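Local coordinates for putative peptidase M23 (Pseudomonas aeruginosa PAO1, PDB 2HSI), which probably acts as a zinc metalloendopeptidase of the M23 family and holds a bound zinc ion, at residues L78-P82 with G83-L87; D272-F276 with I277-Q281. All coordinates share one frame; numbering follows the deposited sequence.

Contact 1 comes first along the chain, where the loop after strand 70-75 turns into strand 83-90 of the six-stranded antiparallel sheet in the N-terminal M23 domain. Contact 2 follows much later, at the very end of the model: helix 273-277, entered from strand 269-271 of the M23 peptidase domain, whose His and Asp side chains bind the zinc, and the tail after it. The centres lie 20 Å apart and the nearest atoms about 7 Å, so the two do not touch. They share no strand or helix, yet Leu-78 and Asp-272 both rest on Phe-166. Contact 1 is surface work away from the zinc, whereas Pro-273 in contact 2 has its side chain about 9 Å from the metal.

Contact 1: L78-P82 with G83-L87; sequences LSTKP and GPQKL
The amide nitrogen of Gln-85 is where this loop and the strand that follows it come together. NE2 donates to Gly-83 O at 3.2 Å, and a water lies 2.9 Å from NE2 as a second acceptor. Gly-83 O stays within 15° of the Gln-85 amide plane, but the donor stands well above the carbonyl plane of Gly-83. Lys-81 O is 3.5 Å from NE2. The same water is modelled only 2.4 Å from Lys-81 O, shorter than is credible, so a water bridge between the two residues is doubtful. A bend at chi2 (-78°) folds the Gln-85 chain back toward the loop. There the methyl CG2 of Thr-80, coming from the opposite direction, meets the amide at 3.7 Å from NE2 and 3.8 Å from OE1. The other end of the amide is held too, since OE1 is hydrogen-bonded to the hydroxyl of Tyr-55 in strand 52-55, which fixes the rotation of the group. This is the entry to strand 83-90, which lies between strands 52-55 and 96-102 in the antiparallel sheet of the N-terminal domain, a member of the E-set group. Gly-83 enters it with phi at 146°, a backbone shape open to glycine, and pairs with Val-102. Earlier in the loop, Thr-80 OG1 is taken by Pro-77 O. The Lys-81 chain folds back toward the preceding residues, where NZ donates to Ser-79 O at 3.1 Å.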
ATOM      1  N   LEU A  78      -9.864   7.383   0.590  1.00 25.45           N
ATOM      2  CA  LEU A  78     -11.119   7.387  -0.171  1.00 26.46           C
ATOM      3  C   LEU A  78     -12.145   8.400   0.373  1.00 21.39           C
ATOM      4  O   LEU A  78     -12.961   8.928  -0.377  1.00 25.88           O
ATOM      5  CB  LEU A  78     -11.708   5.970  -0.240  1.00 27.85           C
ATOM      6  CG  LEU A  78     -12.775   5.678  -1.306  1.00 35.96           C
ATOM      7  CD1 LEU A  78     -12.217   5.741  -2.732  1.00 32.71           C
ATOM      8  CD2 LEU A  78     -13.434   4.327  -1.047  1.00 46.91           C
ATOM      9  N   SER A  79     -12.063   8.701   1.665  1.00 25.70           N
ATOM     10  CA  SER A  79     -12.947   9.686   2.297  1.00 29.95           C
ATOM     11  C   SER A  79     -12.548  11.160   2.064  1.00 32.55           C
ATOM     12  O   SER A  79     -13.279  12.071   2.462  1.00 29.07           O
ATOM     13  CB  SER A  79     -13.070   9.393   3.799  1.00 27.90           C
ATOM     14  OG  SER A  79     -11.835   9.577   4.461  1.00 31.34           O
ATOM     15  N   THR A  80     -11.404  11.394   1.415  1.00 27.19           N
ATOM     16  CA  THR A  80     -10.926  12.755   1.153  1.00 23.27           C
ATOM     17  C   THR A  80     -11.835  13.514   0.195  1.00 16.49           C
ATOM     18  O   THR A  80     -12.115  13.052  -0.908  1.00 26.57           O
ATOM     19  CB  THR A  80      -9.499  12.764   0.566  1.00 24.93           C
ATOM     20  OG1 THR A  80      -8.651  11.931   1.362  1.00 22.95           O
ATOM     21  CG2 THR A  80      -8.921  14.169   0.528  1.00 22.37           C
ATOM     22  N   LYS A  81     -12.291  14.684   0.635  1.00 22.89           N
ATOM     23  CA  LYS A  81     -13.083  15.560  -0.205  1.00 27.00           C
ATOM     24  C   LYS A  81     -12.168  16.212  -1.241  1.00 25.56           C
ATOM     25  O   LYS A  81     -11.085  16.710  -0.898  1.00 24.39           O
ATOM     26  CB  LYS A  81     -13.827  16.613   0.633  1.00 33.66           C
ATOM     27  CG  LYS A  81     -15.217  16.173   1.142  1.00 46.49           C
ATOM     28  CD  LYS A  81     -15.145  15.240   2.357  1.00 59.53           C
ATOM     29  CE  LYS A  81     -16.323  14.275   2.400  1.00 63.91           C
ATOM     30  NZ  LYS A  81     -16.053  13.113   3.301  1.00 65.79           N
ATOM     31  N   PRO A  82     -12.582  16.185  -2.519  1.00 23.65           N
ATOM     32  CA  PRO A  82     -11.829  16.882  -3.562  1.00 25.83           C
ATOM     33  C   PRO A  82     -11.585  18.360  -3.209  1.00 23.88           C
ATOM     34  O   PRO A  82     -12.416  18.998  -2.547  1.00 20.65           O
ATOM     35  CB  PRO A  82     -12.721  16.731  -4.796  1.00 30.95           C
ATOM     36  CG  PRO A  82     -13.488  15.460  -4.531  1.00 26.93           C
ATOM     37  CD  PRO A  82     -13.765  15.492  -3.064  1.00 29.23           C
ATOM     38  N   GLY A  83     -10.418  18.862  -3.597  1.00 24.66           N
ATOM     39  CA  GLY A  83     -10.010  20.221  -3.269  1.00 20.35           C
ATOM     40  C   GLY A  83      -8.508  20.322  -3.056  1.00 21.86           C
ATOM     41  O   GLY A  83      -7.780  19.329  -3.230  1.00 18.82           O
ATOM     42  N   PRO A  84      -8.032  21.518  -2.662  1.00 23.92           N
ATOM     43  CA  PRO A  84      -6.612  21.733  -2.377  1.00 19.08           C
ATOM     44  C   PRO A  84      -6.199  20.973  -1.126  1.00 20.27           C
ATOM     45  O   PRO A  84      -7.001  20.836  -0.190  1.00 16.44           O
ATOM     46  CB  PRO A  84      -6.518  23.241  -2.108  1.00 19.03           C
ATOM     47  CG  PRO A  84      -7.819  23.826  -2.551  1.00 28.37           C
ATOM     48  CD  PRO A  84      -8.832  22.742  -2.450  1.00 24.70           C
ATOM     49  N   GLN A  85      -4.957  20.481  -1.121  1.00 17.95           N
ATOM     50  CA  GLN A  85      -4.384  19.739   0.017  1.00 20.95           C
ATOM     51  C   GLN A  85      -2.998  20.287   0.312  1.00 21.89           C
ATOM     52  O   GLN A  85      -2.397  20.913  -0.554  1.00 18.28           O
ATOM     53  CB  GLN A  85      -4.225  18.255  -0.309  1.00 17.34           C
ATOM     54  CG  GLN A  85      -5.393  17.621  -1.010  1.00 20.72           C
ATOM     55  CD  GLN A  85      -6.514  17.316  -0.076  1.00 22.13           C
ATOM     56  OE1 GLN A  85      -6.286  16.904   1.066  1.00 23.92           O
ATOM     57  NE2 GLN A  85      -7.746  17.511  -0.545  1.00 24.71           N
ATOM     58  N   LYS A  86      -2.501  20.040   1.519  1.00 19.78           N
ATOM     59  CA  LYS A  86      -1.202  20.549   1.964  1.00 19.81           C
ATOM     60  C   LYS A  86      -0.299  19.373   2.347  1.00 20.48           C
ATOM     61  O   LYS A  86      -0.749  18.422   2.972  1.00 17.62           O
ATOM     62  CB  LYS A  86      -1.361  21.482   3.178  1.00 19.13           C
ATOM     63  CG  LYS A  86      -2.166  22.748   2.909  1.00 30.10           C
ATOM     64  CD  LYS A  86      -2.479  23.511   4.188  1.00 32.39           C
ATOM     65  CE  LYS A  86      -3.408  24.691   3.906  1.00 27.98           C
ATOM     66  NZ  LYS A  86      -3.712  25.455   5.149  1.00 35.55           N
ATOM     67  N   LEU A  87       0.966  19.453   1.950  1.00 17.54           N
ATOM     68  CA  LEU A  87       1.992  18.520   2.382  1.00 15.04           C
ATOM     69  C   LEU A  87       3.007  19.310   3.192  1.00 20.22           C
ATOM     70  O   LEU A  87       3.467  20.357   2.745  1.00 19.77           O
ATOM     71  CB  LEU A  87       2.637  17.897   1.145  1.00 20.30           C
ATOM     72  CG  LEU A  87       3.557  16.689   1.213  1.00 26.50           C
ATOM     73  CD1 LEU A  87       2.828  15.425   1.690  1.00 25.82           C
ATOM     74  CD2 LEU A  87       4.080  16.472  -0.180  1.00 21.92           C
TER
HETATM   75  O   HOH W   1     -10.163  17.798   1.081  1.00 35.14           O

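Contact 2: D272-F276 with I277-Q281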
ATOM      1  N   ASP A 272      -5.953   2.532  -4.522  1.00 22.83           N
ATOM      2  CA  ASP A 272      -6.294   1.609  -5.596  1.00 24.20           C
ATOM      3  C   ASP A 272      -5.056   0.898  -6.139  1.00 19.00           C
ATOM      4  O   ASP A 272      -4.214   1.523  -6.800  1.00 23.30           O
ATOM      5  CB  ASP A 272      -7.003   2.384  -6.714  1.00 29.81           C
ATOM      6  CG  ASP A 272      -7.555   1.491  -7.814  1.00 31.48           C
ATOM      7  OD1 ASP A 272      -7.420   0.249  -7.757  1.00 31.02           O
ATOM      8  OD2 ASP A 272      -8.150   2.054  -8.755  1.00 28.25           O
ATOM      9  N   PRO A 273      -4.947  -0.418  -5.883  1.00 21.42           N
ATOM     10  CA  PRO A 273      -3.790  -1.169  -6.358  1.00 22.01           C
ATOM     11  C   PRO A 273      -3.657  -1.192  -7.882  1.00 24.98           C
ATOM     12  O   PRO A 273      -2.552  -1.385  -8.377  1.00 23.77           O
ATOM     13  CB  PRO A 273      -4.052  -2.580  -5.814  1.00 21.61           C
ATOM     14  CG  PRO A 273      -4.927  -2.346  -4.627  1.00 20.00           C
ATOM     15  CD  PRO A 273      -5.861  -1.292  -5.127  1.00 18.00           C
ATOM     16  N   ALA A 274      -4.764  -0.965  -8.602  1.00 23.67           N
ATOM     17  CA  ALA A 274      -4.759  -0.924 -10.073  1.00 23.84           C
ATOM     18  C   ALA A 274      -3.866   0.193 -10.645  1.00 21.02           C
ATOM     19  O   ALA A 274      -3.305   0.037 -11.717  1.00 24.30           O
ATOM     20  CB  ALA A 274      -6.179  -0.819 -10.629  1.00 23.54           C
ATOM     21  N   ILE A 275      -3.733   1.298  -9.908  1.00 19.47           N
ATOM     22  CA  ILE A 275      -2.840   2.411 -10.283  1.00 26.97           C
ATOM     23  C   ILE A 275      -1.397   1.914 -10.476  1.00 25.10           C
ATOM     24  O   ILE A 275      -0.739   2.229 -11.475  1.00 21.91           O
ATOM     25  CB  ILE A 275      -2.903   3.545  -9.215  1.00 23.21           C
ATOM     26  CG1 ILE A 275      -4.300   4.178  -9.185  1.00 25.04           C
ATOM     27  CG2 ILE A 275      -1.803   4.627  -9.433  1.00 21.14           C
ATOM     28  CD1 ILE A 275      -4.530   5.105  -8.019  1.00 26.00           C
ATOM     29  N   PHE A 276      -0.947   1.081  -9.540  1.00 23.90           N
ATOM     30  CA  PHE A 276       0.425   0.589  -9.498  1.00 21.28           C
ATOM     31  C   PHE A 276       0.750  -0.484 -10.536  1.00 25.99           C
ATOM     32  O   PHE A 276       1.916  -0.699 -10.862  1.00 25.81           O
ATOM     33  CB  PHE A 276       0.736   0.074  -8.087  1.00 24.11           C
ATOM     34  CG  PHE A 276       0.616   1.129  -7.032  1.00 21.65           C
ATOM     35  CD1 PHE A 276       1.716   1.907  -6.686  1.00 18.19           C
ATOM     36  CD2 PHE A 276      -0.604   1.371  -6.407  1.00 20.25           C
ATOM     37  CE1 PHE A 276       1.610   2.898  -5.726  1.00 24.64           C
ATOM     38  CE2 PHE A 276      -0.719   2.365  -5.458  1.00 23.37           C
ATOM     39  CZ  PHE A 276       0.393   3.127  -5.113  1.00 18.22           C
ATOM     40  N   ILE A 277      -0.272  -1.167 -11.038  1.00 27.06           N
ATOM     41  CA  ILE A 277      -0.063  -2.195 -12.063  1.00 32.56           C
ATOM     42  C   ILE A 277      -0.370  -1.661 -13.472  1.00 34.24           C
ATOM     43  O   ILE A 277      -0.201  -2.369 -14.464  1.00 38.65           O
ATOM     44  CB  ILE A 277      -0.846  -3.521 -11.745  1.00 32.29           C
ATOM     45  CG1 ILE A 277      -2.363  -3.291 -11.738  1.00 33.25           C
ATOM     46  CG2 ILE A 277      -0.359  -4.133 -10.408  1.00 25.85           C
ATOM     47  CD1 ILE A 277      -3.194  -4.555 -11.503  1.00 34.47           C
ATOM     48  N   GLY A 278      -0.806  -0.403 -13.538  1.00 35.80           N
ATOM     49  CA  GLY A 278      -1.145   0.262 -14.799  1.00 41.96           C
ATOM     50  C   GLY A 278      -2.571   0.053 -15.290  1.00 44.22           C
ATOM     51  O   GLY A 278      -2.817   0.088 -16.497  1.00 45.50           O
ATOM     52  N   ALA A 279      -3.511  -0.131 -14.362  1.00 42.48           N
ATOM     53  CA  ALA A 279      -4.891  -0.493 -14.703  1.00 48.26           C
ATOM     54  C   ALA A 279      -5.978   0.467 -14.176  1.00 52.86           C
ATOM     55  O   ALA A 279      -7.132   0.068 -14.014  1.00 54.66           O
ATOM     56  CB  ALA A 279      -5.177  -1.934 -14.263  1.00 47.22           C
ATOM     57  N   PHE A 280      -5.599   1.718 -13.909  1.00 54.30           N
ATOM     58  CA  PHE A 280      -6.536   2.803 -13.584  1.00 55.49           C
ATOM     59  C   PHE A 280      -7.022   3.374 -14.936  1.00 60.52           C
ATOM     60  O   PHE A 280      -6.168   3.752 -15.738  1.00 65.77           O
ATOM     61  CB  PHE A 280      -5.788   3.863 -12.751  1.00 50.91           C
ATOM     62  CG  PHE A 280      -6.619   5.058 -12.346  1.00 52.80           C
ATOM     63  CD1 PHE A 280      -6.708   6.183 -13.172  1.00 53.41           C
ATOM     64  CD2 PHE A 280      -7.274   5.080 -11.118  1.00 48.61           C
ATOM     65  CE1 PHE A 280      -7.466   7.294 -12.793  1.00 52.61           C
ATOM     66  CE2 PHE A 280      -8.026   6.186 -10.733  1.00 39.41           C
ATOM     67  CZ  PHE A 280      -8.126   7.293 -11.573  1.00 50.76           C
ATOM     68  N   GLN A 281      -8.327   3.466 -15.252  1.00 69.28           N
ATOM     69  CA  GLN A 281      -9.550   3.259 -14.427  1.00 75.42           C
ATOM     70  C   GLN A 281      -9.795   4.342 -13.384  1.00 75.57           C
ATOM     71  O   GLN A 281     -10.341   5.398 -13.705  1.00 71.82           O
ATOM     72  CB  GLN A 281      -9.671   1.851 -13.818  1.00 80.37           C
ATOM     73  CG  GLN A 281     -11.099   1.335 -13.654  1.00 85.65           C
ATOM     74  CD  GLN A 281     -11.556   0.463 -14.817  1.00 93.67           C
ATOM     75  OE1 GLN A 281     -11.229   0.721 -15.977  1.00 95.43           O
ATOM     76  NE2 GLN A 281     -12.324  -0.577 -14.506  1.00 96.79           N
TER
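Phe-280 swings its CG anti to the backbone N (chi1 179°), while Ile-275 keeps CG1 beside its own N, and these two settings lay the side chains alongside each other, pointing the same way. Ile-275 CG1 sits 3.7 Å from Phe-280 CD2, oblique to the ring. The backbone between them forms a Schellman motif, closing the short, weakly bonded helix 273-277. Ala-279 N reaches back to Ala-274 O at 2.7 Å with an angle of 164° at the hydrogen, the bond that spans the whole turn. Inside it lies the shorter link, a weak one, from Gly-278 N to Ile-275 O at 3.3 Å. Gly-278, with phi at 87°, is the residue that leaves helical geometry and turns the chain back. The bonding also brings the methyls of Ala-274 and Ala-279 together, CB to CB at 3.9 Å. Ile-277, whose CG1 sits between its backbone N and carbonyl carbon, lays that atom 3.5 Å from Ala-274 O. The Ile-277 side chain also touches Trp-262 and Leu-183. The Phe-276 ring meets Phe-222 and packs on Val-264 and Leu-266 of strand 260-266, which joins the helix to the sheet. At the start of the helix Asp-272 is the N-cap: its OD1 accepts from Ala-274 N at 3.0 Å, met from above the carboxylate plane. The other oxygen, OD2, lies 3.9 Å from Phe-280 CD2, at the ring's edge and near its plane.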